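PDB 5E7P: cell division control protein Cdc48 from Mycobacterium smegmatis, which probably binds and hydrolyses ATP, as expected of an AAA ATPase of the Cdc48 family with two ATPase modules. Local coordinates for residues Thr17-Thr25 against Arg698-Arg706; Gly51-Ala59 against Leu463-Arg471. All coordinates share one frame; numbering follows the deposited sequence.

Contact 1. Residues Thr17-Thr25 against Arg698-Arg706; sequences TPLSHLRLT and RESAMTAMR
L22 and R706 form the closest CA pair, 7.9 Å apart. Strand 22-25 passes helix 698-706 at an axis distance of 10.2 Å and an angle of 57°. The helix therefore meets the strand and the loop before it through side chains. L22 makes the central apolar contact. Its CD2 touches M702 SD at 3.6 Å, the two side chains running past each other in opposite senses. Its CD1 meets M705 CE at 3.9 Å, here with the chains nearly perpendicular. M705 CE also reaches L24 CD2 at 4.2 Å. M702 bends at chi2 and chi3, which brings CE against S20 CB and H21 O. The arginines border this patch. R706 NH1 lies over one face of the H21 ring, offset toward its rim, and is 3.4 Å from H21 O. R698 is extended from CG to NE, and its NH2 comes alongside S20 OG at 3.7 Å. That hydroxyl is hydrogen-bonded to L50 O. Helix 44-50 also packs on L22 and M705. The arrangement is an interdomain interface: a strand of the Cdc48 N-terminal domain, of the double-psi beta-barrel clan, rests on a helix of the AAA+ lid.

Contact 2. Residues Gly51-Ala59 against Leu463-Arg471; sequences GIREWDAVA and LTVIRPLSR
W55 supplies most of the apolar contact with 463-471. R467 lays its aliphatic chain along one face of the indole, with CB 3.6 Å from W55 CE3. I466 O sits over the same face, toward the rim. The far end of the six-membered ring faces backbone: W55 CZ2 is 3.6 Å from L463 O, and CH2 is equally near T464 O. With CG anti to its carbonyl carbon (chi1 -57°), W55 directs the ring into this curve of chain.

Two arginines donate to main-chain carbonyls. R467 NH1 bonds W55 O at 2.9 Å, almost straight on to the carbonyl and within the plane of the guanidinium. R467 NH2 donates to G136 O. R471 NH2 bonds E54 O at 3.2 Å, a more bent bond that arrives from above the carbonyl plane. Both acceptors belong to the type II turn R53-D56, which leads into strand 57-61 of the N-terminal domain. Segment 463-471 lies in the linking chain between the two AAA modules, so the contact ties the N-terminal domain to that link.

The guanidinium of R471 is sandwiched. On one side the R53 guanidinium stacks flat, centres 4.0 Å apart and planes at 16°. W55 CD1 lies over the opposite face, with the indole plane nearly perpendicular. R53 NH1 is held by S481 O, with D486 as a weak, long ion-pair partner; these acceptors probably help the two like charges lie together. The R53 side chain lies about 7 Å from a bound ADP, near ADP-binding F534.

One water joins the polar ends. It accepts from R471 NE, at the edge of the guanidinium, and donates to D56 OD1 at 2.8 Å. D56 OD2 accepts from the backbone N of R53 at 3.2 Å and braces the turn.

How the contacts relate
Both contacts use the same six-stranded sheet of the N-terminal domain. Contact 1 uses strand 22-28 and contact 2 the turn before strand 57-61, with strand 98-104 between them. Their centres are 19 Å apart, and they meet where R698 NE packs on G51 CA at 3.7 Å. Contact 1 is peripheral, its centre about 28 Å from that of the chain, with a mostly buried apolar middle and exposed H21 and R706. Contact 2, nested inside it in sequence, is about 12 Å from the chain centre, most of its residues partly exposed round buried W55. Contact 1 sets a leucine against two methionines, bordered by arginines; contact 2 combines tryptophan, arginine-to-carbonyl bonds, stacked guanidinium groups and water.

Contact 1. Residues Thr17-Thr25 against Arg698-Arg706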
ATOM      1  N   THR A  17      -3.949  -2.526 -23.083  1.00 76.27           N
ATOM      2  CA  THR A  17      -2.726  -1.732 -23.094  1.00 74.34           C
ATOM      3  C   THR A  17      -1.554  -2.531 -23.661  1.00 73.04           C
ATOM      4  O   THR A  17      -1.302  -3.657 -23.230  1.00 72.51           O
ATOM      5  CB  THR A  17      -2.404  -1.233 -21.691  1.00 72.16           C
ATOM      6  N   PRO A  18      -0.832  -1.943 -24.631  1.00 71.42           N
ATOM      7  CA  PRO A  18       0.316  -2.582 -25.286  1.00 68.81           C
ATOM      8  C   PRO A  18       1.421  -2.957 -24.299  1.00 64.35           C
ATOM      9  O   PRO A  18       1.807  -2.148 -23.451  1.00 62.37           O
ATOM     10  CB  PRO A  18       0.811  -1.504 -26.260  1.00 70.37           C
ATOM     11  CG  PRO A  18       0.265  -0.220 -25.728  1.00 70.74           C
ATOM     12  CD  PRO A  18      -1.060  -0.578 -25.132  1.00 71.28           C
ATOM     13  N   LEU A  19       1.919  -4.184 -24.414  1.00 61.83           N
ATOM     14  CA  LEU A  19       2.930  -4.692 -23.494  1.00 57.92           C
ATOM     15  C   LEU A  19       4.338  -4.408 -24.004  1.00 51.62           C
ATOM     16  O   LEU A  19       4.868  -5.140 -24.844  1.00 49.35           O
ATOM     17  CB  LEU A  19       2.739  -6.194 -23.265  1.00 58.71           C
ATOM     18  CG  LEU A  19       3.543  -6.816 -22.121  1.00 58.09           C
ATOM     19  CD1 LEU A  19       3.305  -6.062 -20.817  1.00 56.27           C
ATOM     20  CD2 LEU A  19       3.198  -8.291 -21.963  1.00 57.15           C
ATOM     21  N   SER A  20       4.939  -3.337 -23.493  1.00 45.71           N
ATOM     22  CA  SER A  20       6.280  -2.940 -23.908  1.00 41.66           C
ATOM     23  C   SER A  20       7.325  -3.943 -23.419  1.00 34.45           C
ATOM     24  O   SER A  20       7.131  -4.603 -22.404  1.00 32.99           O
ATOM     25  CB  SER A  20       6.606  -1.536 -23.399  1.00 44.44           C
ATOM     26  OG  SER A  20       6.578  -1.494 -21.984  1.00 47.76           O
ATOM     27  N   HIS A  21       8.430  -4.051 -24.150  1.00 31.82           N
ATOM     28  CA  HIS A  21       9.460  -5.035 -23.834  1.00 32.29           C
ATOM     29  C   HIS A  21      10.778  -4.691 -24.518  1.00 34.19           C
ATOM     30  O   HIS A  21      10.799  -4.002 -25.538  1.00 37.29           O
ATOM     31  CB  HIS A  21       9.010  -6.428 -24.277  1.00 33.26           C
ATOM     32  CG  HIS A  21       8.803  -6.546 -25.754  1.00 32.27           C
ATOM     33  ND1 HIS A  21       7.636  -6.157 -26.374  1.00 31.75           N
ATOM     34  CD2 HIS A  21       9.625  -6.985 -26.736  1.00 32.29           C
ATOM     35  CE1 HIS A  21       7.744  -6.360 -27.676  1.00 34.02           C
ATOM     36  NE2 HIS A  21       8.942  -6.864 -27.922  1.00 33.54           N
ATOM     37  N   LEU A  22      11.877  -5.180 -23.954  1.00 33.56           N
ATOM     38  CA  LEU A  22      13.199  -4.954 -24.523  1.00 34.67           C
ATOM     39  C   LEU A  22      14.084  -6.172 -24.325  1.00 38.18           C
ATOM     40  O   LEU A  22      13.991  -6.860 -23.308  1.00 35.70           O
ATOM     41  CB  LEU A  22      13.866  -3.744 -23.872  1.00 34.86           C
ATOM     42  CG  LEU A  22      13.320  -2.359 -24.208  1.00 33.35           C
ATOM     43  CD1 LEU A  22      13.915  -1.326 -23.272  1.00 30.51           C
ATOM     44  CD2 LEU A  22      13.630  -2.020 -25.659  1.00 34.44           C
ATOM     45  N   ARG A  23      14.938  -6.443 -25.306  1.00 43.61           N
ATOM     46  CA  ARG A  23      15.966  -7.457 -25.145  1.00 46.12           C
ATOM     47  C   ARG A  23      17.227  -6.780 -24.633  1.00 44.89           C
ATOM     48  O   ARG A  23      17.700  -5.811 -25.223  1.00 44.74           O
ATOM     49  CB  ARG A  23      16.253  -8.163 -26.469  1.00 50.49           C
ATOM     50  CG  ARG A  23      17.231  -9.323 -26.348  1.00 57.08           C
ATOM     51  CD  ARG A  23      17.891  -9.634 -27.682  1.00 64.65           C
ATOM     52  NE  ARG A  23      16.914  -9.934 -28.725  1.00 69.54           N
ATOM     53  CZ  ARG A  23      17.203 -10.017 -30.020  1.00 73.08           C
ATOM     54  NH1 ARG A  23      18.447  -9.817 -30.439  1.00 74.57           N
ATOM     55  NH2 ARG A  23      16.248 -10.295 -30.898  1.00 73.31           N
ATOM     56  N   LEU A  24      17.763  -7.283 -23.527  1.00 44.00           N
ATOM     57  CA  LEU A  24      18.980  -6.723 -22.957  1.00 46.27           C
ATOM     58  C   LEU A  24      20.025  -7.809 -22.750  1.00 48.30           C
ATOM     59  O   LEU A  24      19.734  -8.997 -22.880  1.00 47.51           O
ATOM     60  CB  LEU A  24      18.684  -6.033 -21.622  1.00 45.30           C
ATOM     61  CG  LEU A  24      17.706  -4.856 -21.629  1.00 43.43           C
ATOM     62  CD1 LEU A  24      17.551  -4.298 -20.228  1.00 43.55           C
ATOM     63  CD2 LEU A  24      18.175  -3.774 -22.584  1.00 44.59           C
ATOM     64  N   THR A  25      21.245  -7.389 -22.432  1.00 50.18           N
ATOM     65  CA  THR A  25      22.306  -8.318 -22.074  1.00 51.73           C
ATOM     66  C   THR A  25      22.296  -8.515 -20.562  1.00 51.95           C
ATOM     67  O   THR A  25      22.277  -7.547 -19.801  1.00 50.23           O
ATOM     68  CB  THR A  25      23.688  -7.801 -22.515  1.00 52.01           C
ATOM     69  OG1 THR A  25      23.628  -7.379 -23.884  1.00 51.51           O
ATOM     70  CG2 THR A  25      24.741  -8.890 -22.367  1.00 52.90           C
ATOM     71  N   ARG A 698       8.483   8.501 -22.632  1.00 38.63           N
ATOM     72  CA  ARG A 698       8.432   7.046 -22.644  1.00 39.00           C
ATOM     73  C   ARG A 698       8.624   6.519 -24.062  1.00 37.48           C
ATOM     74  O   ARG A 698       9.441   5.629 -24.302  1.00 37.12           O
ATOM     75  CB  ARG A 698       7.085   6.587 -22.088  1.00 42.51           C
ATOM     76  CG  ARG A 698       6.752   5.120 -22.301  1.00 47.95           C
ATOM     77  CD  ARG A 698       5.259   4.906 -22.079  1.00 52.56           C
ATOM     78  NE  ARG A 698       4.906   3.505 -21.877  1.00 58.49           N
ATOM     79  CZ  ARG A 698       4.618   2.659 -22.861  1.00 63.89           C
ATOM     80  NH1 ARG A 698       4.649   3.077 -24.120  1.00 65.74           N
ATOM     81  NH2 ARG A 698       4.305   1.399 -22.584  1.00 64.53           N
ATOM     82  N   GLU A 699       7.872   7.085 -24.998  1.00 35.89           N
ATOM     83  CA  GLU A 699       7.952   6.678 -26.392  1.00 38.54           C
ATOM     84  C   GLU A 699       9.294   7.058 -27.002  1.00 40.56           C
ATOM     85  O   GLU A 699       9.857   6.302 -27.792  1.00 42.56           O
ATOM     86  CB  GLU A 699       6.809   7.299 -27.194  1.00 41.20           C
ATOM     87  CG  GLU A 699       6.703   6.787 -28.615  1.00 47.10           C
ATOM     88  CD  GLU A 699       6.435   5.291 -28.688  1.00 52.71           C
ATOM     89  OE1 GLU A 699       5.812   4.740 -27.751  1.00 53.90           O
ATOM     90  OE2 GLU A 699       6.849   4.666 -29.689  1.00 55.69           O
ATOM     91  N   SER A 700       9.804   8.232 -26.634  1.00 40.12           N
ATOM     92  CA  SER A 700      11.093   8.696 -27.138  1.00 40.47           C
ATOM     93  C   SER A 700      12.212   7.751 -26.721  1.00 40.67           C
ATOM     94  O   SER A 700      13.034   7.346 -27.545  1.00 41.92           O
ATOM     95  CB  SER A 700      11.402  10.111 -26.642  1.00 39.12           C
ATOM     96  OG  SER A 700      10.504  11.058 -27.196  1.00 39.56           O
ATOM     97  N   ALA A 701      12.231   7.404 -25.440  1.00 39.24           N
ATOM     98  CA  ALA A 701      13.250   6.514 -24.902  1.00 37.72           C
ATOM     99  C   ALA A 701      13.184   5.150 -25.575  1.00 38.06           C
ATOM    100  O   ALA A 701      14.212   4.564 -25.908  1.00 36.66           O
ATOM    101  CB  ALA A 701      13.096   6.378 -23.393  1.00 34.30           C
ATOM    102  N   MET A 702      11.968   4.655 -25.783  1.00 39.30           N
ATOM    103  CA  MET A 702      11.764   3.362 -26.430  1.00 39.07           C
ATOM    104  C   MET A 702      12.190   3.405 -27.896  1.00 41.96           C
ATOM    105  O   MET A 702      12.776   2.451 -28.412  1.00 43.75           O
ATOM    106  CB  MET A 702      10.302   2.920 -26.307  1.00 38.55           C
ATOM    107  CG  MET A 702       9.979   1.622 -27.038  1.00 41.30           C
ATOM    108  SD  MET A 702      10.881   0.192 -26.407  1.00 54.21           S
ATOM    109  CE  MET A 702       9.790  -0.372 -25.104  1.00 27.87           C
ATOM    110  N   THR A 703      11.898   4.518 -28.561  1.00 42.52           N
ATOM    111  CA  THR A 703      12.309   4.714 -29.945  1.00 45.50           C
ATOM    112  C   THR A 703      13.833   4.667 -30.064  1.00 46.35           C
ATOM    113  O   THR A 703      14.376   4.116 -31.021  1.00 48.43           O
ATOM    114  CB  THR A 703      11.777   6.054 -30.509  1.00 46.39           C
ATOM    115  OG1 THR A 703      10.346   6.014 -30.577  1.00 45.70           O
ATOM    116  CG2 THR A 703      12.327   6.313 -31.900  1.00 48.48           C
ATOM    117  N   ALA A 704      14.516   5.230 -29.072  1.00 44.50           N
ATOM    118  CA  ALA A 704      15.974   5.257 -29.065  1.00 44.54           C
ATOM    119  C   ALA A 704      16.577   3.890 -28.751  1.00 47.23           C
ATOM    120  O   ALA A 704      17.574   3.493 -29.353  1.00 51.00           O
ATOM    121  CB  ALA A 704      16.475   6.295 -28.082  1.00 41.39           C
ATOM    122  N   MET A 705      15.973   3.177 -27.806  1.00 45.48           N
ATOM    123  CA  MET A 705      16.453   1.853 -27.420  1.00 45.55           C
ATOM    124  C   MET A 705      16.331   0.861 -28.575  1.00 45.99           C
ATOM    125  O   MET A 705      17.233   0.055 -28.808  1.00 44.73           O
ATOM    126  CB  MET A 705      15.694   1.330 -26.195  1.00 43.84           C
ATOM    127  CG  MET A 705      15.919   2.135 -24.922  1.00 42.00           C
ATOM    128  SD  MET A 705      17.569   1.928 -24.227  1.00 52.43           S
ATOM    129  CE  MET A 705      17.486   0.246 -23.618  1.00 51.69           C
ATOM    130  N   ARG A 706      15.216   0.925 -29.296  1.00 46.56           N
ATOM    131  CA  ARG A 706      14.994   0.033 -30.431  1.00 48.31           C
ATOM    132  C   ARG A 706      15.892   0.391 -31.615  1.00 50.67           C
ATOM    133  O   ARG A 706      16.368  -0.492 -32.332  1.00 50.99           O
ATOM    134  CB  ARG A 706      13.526   0.047 -30.868  1.00 46.30           C
ATOM    135  CG  ARG A 706      12.548  -0.503 -29.843  1.00 42.69           C
ATOM    136  CD  ARG A 706      11.219  -0.841 -30.500  1.00 41.16           C
ATOM    137  NE  ARG A 706      10.157  -1.099 -29.530  1.00 40.09           N
ATOM    138  CZ  ARG A 706      10.029  -2.228 -28.840  1.00 38.49           C
ATOM    139  NH1 ARG A 706       9.026  -2.372 -27.987  1.00 34.25           N
ATOM    140  NH2 ARG A 706      10.905  -3.213 -29.000  1.00 41.61           N
TER

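Contact 2. Residues Gly51-Ala59 against Leu463-Arg471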
ATOM      1  N   GLY A  51       8.026   2.151 -19.389  1.00 40.84           N
ATOM      2  CA  GLY A  51       6.888   2.853 -18.824  1.00 40.75           C
ATOM      3  C   GLY A  51       6.680   2.562 -17.351  1.00 40.05           C
ATOM      4  O   GLY A  51       5.556   2.617 -16.850  1.00 39.62           O
ATOM      5  N   ILE A  52       7.767   2.257 -16.652  1.00 40.04           N
ATOM      6  CA  ILE A  52       7.699   1.938 -15.232  1.00 39.43           C
ATOM      7  C   ILE A  52       8.631   2.817 -14.407  1.00 41.68           C
ATOM      8  O   ILE A  52       9.529   3.464 -14.944  1.00 43.21           O
ATOM      9  CB  ILE A  52       8.074   0.473 -14.972  1.00 36.21           C
ATOM     10  CG1 ILE A  52       9.500   0.203 -15.453  1.00 34.34           C
ATOM     11  CG2 ILE A  52       7.079  -0.458 -15.647  1.00 35.28           C
ATOM     12  CD1 ILE A  52       9.938  -1.225 -15.270  1.00 33.63           C
ATOM     13  N   ARG A  53       8.411   2.829 -13.097  1.00 40.81           N
ATOM     14  CA  ARG A  53       9.300   3.526 -12.177  1.00 39.73           C
ATOM     15  C   ARG A  53      10.190   2.510 -11.481  1.00 38.46           C
ATOM     16  O   ARG A  53      10.049   1.307 -11.692  1.00 37.38           O
ATOM     17  CB  ARG A  53       8.497   4.290 -11.124  1.00 39.97           C
ATOM     18  CG  ARG A  53       7.576   5.360 -11.673  1.00 42.06           C
ATOM     19  CD  ARG A  53       6.783   5.999 -10.546  1.00 43.81           C
ATOM     20  NE  ARG A  53       5.979   5.009  -9.834  1.00 45.47           N
ATOM     21  CZ  ARG A  53       5.471   5.186  -8.617  1.00 46.07           C
ATOM     22  NH1 ARG A  53       5.686   6.319  -7.960  1.00 45.54           N
ATOM     23  NH2 ARG A  53       4.751   4.222  -8.057  1.00 46.16           N
ATOM     24  N   GLU A  54      11.100   2.994 -10.647  1.00 40.94           N
ATOM     25  CA  GLU A  54      11.887   2.112  -9.798  1.00 43.48           C
ATOM     26  C   GLU A  54      10.946   1.377  -8.841  1.00 40.90           C
ATOM     27  O   GLU A  54       9.878   1.890  -8.507  1.00 40.89           O
ATOM     28  CB  GLU A  54      12.922   2.922  -9.016  1.00 47.01           C
ATOM     29  CG  GLU A  54      13.954   2.081  -8.285  1.00 51.39           C
ATOM     30  CD  GLU A  54      14.836   2.904  -7.368  1.00 54.64           C
ATOM     31  OE1 GLU A  54      14.549   4.106  -7.186  1.00 55.24           O
ATOM     32  OE2 GLU A  54      15.815   2.344  -6.828  1.00 56.18           O
ATOM     33  N   TRP A  55      11.351   0.177  -8.424  1.00 38.33           N
ATOM     34  CA  TRP A  55      10.584  -0.689  -7.514  1.00 35.32           C
ATOM     35  C   TRP A  55       9.390  -1.411  -8.147  1.00 33.74           C
ATOM     36  O   TRP A  55       8.779  -2.269  -7.513  1.00 34.31           O
ATOM     37  CB  TRP A  55      10.151   0.034  -6.230  1.00 35.94           C
ATOM     38  CG  TRP A  55      11.276   0.633  -5.442  1.00 37.01           C
ATOM     39  CD1 TRP A  55      11.412   1.938  -5.080  1.00 37.06           C
ATOM     40  CD2 TRP A  55      12.426  -0.050  -4.920  1.00 38.60           C
ATOM     41  NE1 TRP A  55      12.569   2.114  -4.364  1.00 40.49           N
ATOM     42  CE2 TRP A  55      13.211   0.908  -4.251  1.00 40.57           C
ATOM     43  CE3 TRP A  55      12.866  -1.377  -4.952  1.00 40.70           C
ATOM     44  CZ2 TRP A  55      14.411   0.585  -3.619  1.00 41.98           C
ATOM     45  CZ3 TRP A  55      14.057  -1.697  -4.328  1.00 42.90           C
ATOM     46  CH2 TRP A  55      14.816  -0.720  -3.670  1.00 43.45           C
ATOM     47  N   ASP A  56       9.053  -1.076  -9.386  1.00 32.28           N
ATOM     48  CA  ASP A  56       8.051  -1.862 -10.099  1.00 32.80           C
ATOM     49  C   ASP A  56       8.660  -3.196 -10.517  1.00 32.74           C
ATOM     50  O   ASP A  56       9.861  -3.283 -10.773  1.00 32.28           O
ATOM     51  CB  ASP A  56       7.503  -1.107 -11.312  1.00 33.07           C
ATOM     52  CG  ASP A  56       6.535  -0.004 -10.922  1.00 35.41           C
ATOM     53  OD1 ASP A  56       6.031  -0.027  -9.779  1.00 33.24           O
ATOM     54  OD2 ASP A  56       6.276   0.883 -11.763  1.00 38.59           O
ATOM     55  N   ALA A  57       7.838  -4.239 -10.563  1.00 31.35           N
ATOM     56  CA  ALA A  57       8.322  -5.560 -10.949  1.00 30.51           C
ATOM     57  C   ALA A  57       8.412  -5.684 -12.461  1.00 30.17           C
ATOM     58  O   ALA A  57       7.631  -5.075 -13.192  1.00 28.14           O
ATOM     59  CB  ALA A  57       7.427  -6.650 -10.388  1.00 30.14           C
ATOM     60  N   VAL A  58       9.376  -6.472 -12.921  1.00 32.16           N
ATOM     61  CA  VAL A  58       9.503  -6.776 -14.341  1.00 35.46           C
ATOM     62  C   VAL A  58       9.491  -8.278 -14.573  1.00 37.90           C
ATOM     63  O   VAL A  58       9.919  -9.054 -13.719  1.00 39.54           O
ATOM     64  CB  VAL A  58      10.800  -6.200 -14.953  1.00 36.17           C
ATOM     65  CG1 VAL A  58      10.662  -4.711 -15.198  1.00 36.77           C
ATOM     66  CG2 VAL A  58      12.000  -6.508 -14.065  1.00 35.07           C
ATOM     67  N   ALA A  59       8.991  -8.681 -15.734  1.00 37.21           N
ATOM     68  CA  ALA A  59       9.081 -10.067 -16.155  1.00 35.62           C
ATOM     69  C   ALA A  59      10.432 -10.274 -16.825  1.00 35.71           C
ATOM     70  O   ALA A  59      10.845  -9.470 -17.658  1.00 35.28           O
ATOM     71  CB  ALA A  59       7.952 -10.403 -17.113  1.00 34.09           C
ATOM     72  N   LEU A 463      18.566   0.963   1.997  1.00 38.81           N
ATOM     73  CA  LEU A 463      17.550   1.657   1.209  1.00 38.19           C
ATOM     74  C   LEU A 463      17.675   1.383  -0.290  1.00 38.87           C
ATOM     75  O   LEU A 463      16.737   1.622  -1.050  1.00 39.36           O
ATOM     76  CB  LEU A 463      17.605   3.165   1.474  1.00 37.23           C
ATOM     77  CG  LEU A 463      17.366   3.613   2.917  1.00 37.29           C
ATOM     78  CD1 LEU A 463      17.362   5.128   3.021  1.00 36.42           C
ATOM     79  CD2 LEU A 463      16.066   3.037   3.449  1.00 36.81           C
ATOM     80  N   THR A 464      18.832   0.883  -0.713  1.00 38.03           N
ATOM     81  CA  THR A 464      19.050   0.584  -2.125  1.00 38.64           C
ATOM     82  C   THR A 464      18.462  -0.768  -2.531  1.00 40.83           C
ATOM     83  O   THR A 464      18.388  -1.080  -3.720  1.00 43.77           O
ATOM     84  CB  THR A 464      20.549   0.605  -2.494  1.00 39.07           C
ATOM     85  OG1 THR A 464      21.201  -0.541  -1.931  1.00 40.69           O
ATOM     86  CG2 THR A 464      21.216   1.881  -1.987  1.00 36.11           C
ATOM     87  N   VAL A 465      18.043  -1.569  -1.552  1.00 39.65           N
ATOM     88  CA  VAL A 465      17.536  -2.913  -1.839  1.00 40.48           C
ATOM     89  C   VAL A 465      16.169  -3.234  -1.227  1.00 39.76           C
ATOM     90  O   VAL A 465      15.535  -4.220  -1.605  1.00 40.31           O
ATOM     91  CB  VAL A 465      18.537  -4.007  -1.403  1.00 41.76           C
ATOM     92  CG1 VAL A 465      19.783  -3.971  -2.274  1.00 42.58           C
ATOM     93  CG2 VAL A 465      18.893  -3.850   0.069  1.00 42.01           C
ATOM     94  N   ILE A 466      15.713  -2.414  -0.287  1.00 37.94           N
ATOM     95  CA  ILE A 466      14.440  -2.678   0.380  1.00 37.89           C
ATOM     96  C   ILE A 466      13.284  -1.904  -0.248  1.00 38.52           C
ATOM     97  O   ILE A 466      13.251  -0.675  -0.209  1.00 39.43           O
ATOM     98  CB  ILE A 466      14.503  -2.353   1.883  1.00 38.27           C
ATOM     99  CG1 ILE A 466      15.562  -3.217   2.569  1.00 40.69           C
ATOM    100  CG2 ILE A 466      13.141  -2.563   2.529  1.00 36.50           C
ATOM    101  CD1 ILE A 466      15.348  -4.705   2.383  1.00 40.88           C
ATOM    102  N   ARG A 467      12.333  -2.633  -0.823  1.00 37.56           N
ATOM    103  CA  ARG A 467      11.155  -2.004  -1.404  1.00 34.28           C
ATOM    104  C   ARG A 467      10.056  -1.839  -0.365  1.00 31.39           C
ATOM    105  O   ARG A 467       9.662  -2.806   0.287  1.00 30.31           O
ATOM    106  CB  ARG A 467      10.626  -2.812  -2.591  1.00 32.17           C
ATOM    107  CG  ARG A 467       9.395  -2.188  -3.229  1.00 30.06           C
ATOM    108  CD  ARG A 467       8.931  -2.937  -4.460  1.00 28.86           C
ATOM    109  NE  ARG A 467       8.381  -4.254  -4.150  1.00 31.75           N
ATOM    110  CZ  ARG A 467       7.730  -5.011  -5.030  1.00 31.80           C
ATOM    111  NH1 ARG A 467       7.543  -4.573  -6.265  1.00 31.74           N
ATOM    112  NH2 ARG A 467       7.261  -6.200  -4.674  1.00 31.39           N
ATOM    113  N   PRO A 468       9.559  -0.603  -0.206  1.00 28.12           N
ATOM    114  CA  PRO A 468       8.422  -0.353   0.681  1.00 24.30           C
ATOM    115  C   PRO A 468       7.190  -1.098   0.188  1.00 23.48           C
ATOM    116  O   PRO A 468       6.967  -1.190  -1.022  1.00 21.92           O
ATOM    117  CB  PRO A 468       8.212   1.161   0.576  1.00 22.50           C
ATOM    118  CG  PRO A 468       8.868   1.554  -0.705  1.00 25.17           C
ATOM    119  CD  PRO A 468      10.028   0.625  -0.869  1.00 26.94           C
ATOM    120  N   LEU A 469       6.412  -1.627   1.128  1.00 25.35           N
ATOM    121  CA  LEU A 469       5.208  -2.397   0.825  1.00 26.06           C
ATOM    122  C   LEU A 469       4.231  -1.585  -0.025  1.00 27.07           C
ATOM    123  O   LEU A 469       3.487  -2.136  -0.833  1.00 26.74           O
ATOM    124  CB  LEU A 469       4.540  -2.842   2.129  1.00 27.13           C
ATOM    125  CG  LEU A 469       3.992  -4.266   2.213  1.00 29.65           C
ATOM    126  CD1 LEU A 469       5.042  -5.268   1.766  1.00 32.88           C
ATOM    127  CD2 LEU A 469       3.533  -4.568   3.631  1.00 27.53           C
ATOM    128  N   SER A 470       4.262  -0.268   0.141  1.00 30.39           N
ATOM    129  CA  SER A 470       3.404   0.628  -0.627  1.00 31.52           C
ATOM    130  C   SER A 470       3.745   0.627  -2.120  1.00 33.00           C
ATOM    131  O   SER A 470       2.971   1.124  -2.936  1.00 33.52           O
ATOM    132  CB  SER A 470       3.506   2.049  -0.077  1.00 30.95           C
ATOM    133  OG  SER A 470       4.839   2.526  -0.171  1.00 32.64           O
ATOM    134  N   ARG A 471       4.902   0.076  -2.476  1.00 34.06           N
ATOM    135  CA  ARG A 471       5.317   0.012  -3.875  1.00 37.92           C
ATOM    136  C   ARG A 471       5.270  -1.407  -4.440  1.00 41.00           C
ATOM    137  O   ARG A 471       5.777  -1.656  -5.531  1.00 46.63           O
ATOM    138  CB  ARG A 471       6.730   0.574  -4.038  1.00 39.20           C
ATOM    139  CG  ARG A 471       6.864   2.032  -3.646  1.00 41.47           C
ATOM    140  CD  ARG A 471       6.230   2.946  -4.678  1.00 43.74           C
ATOM    141  NE  ARG A 471       7.139   3.214  -5.787  1.00 47.95           N
ATOM    142  CZ  ARG A 471       8.042   4.189  -5.787  1.00 48.80           C
ATOM    143  NH1 ARG A 471       8.157   4.990  -4.735  1.00 47.47           N
ATOM    144  NH2 ARG A 471       8.831   4.364  -6.836  1.00 50.32           N
TER
HETATM  145  O   HOH W   1      17.676   0.893  -6.325  1.00 51.58           O
HETATM  146  O   HOH W   2       6.721   1.344  -7.488  1.00 56.51           O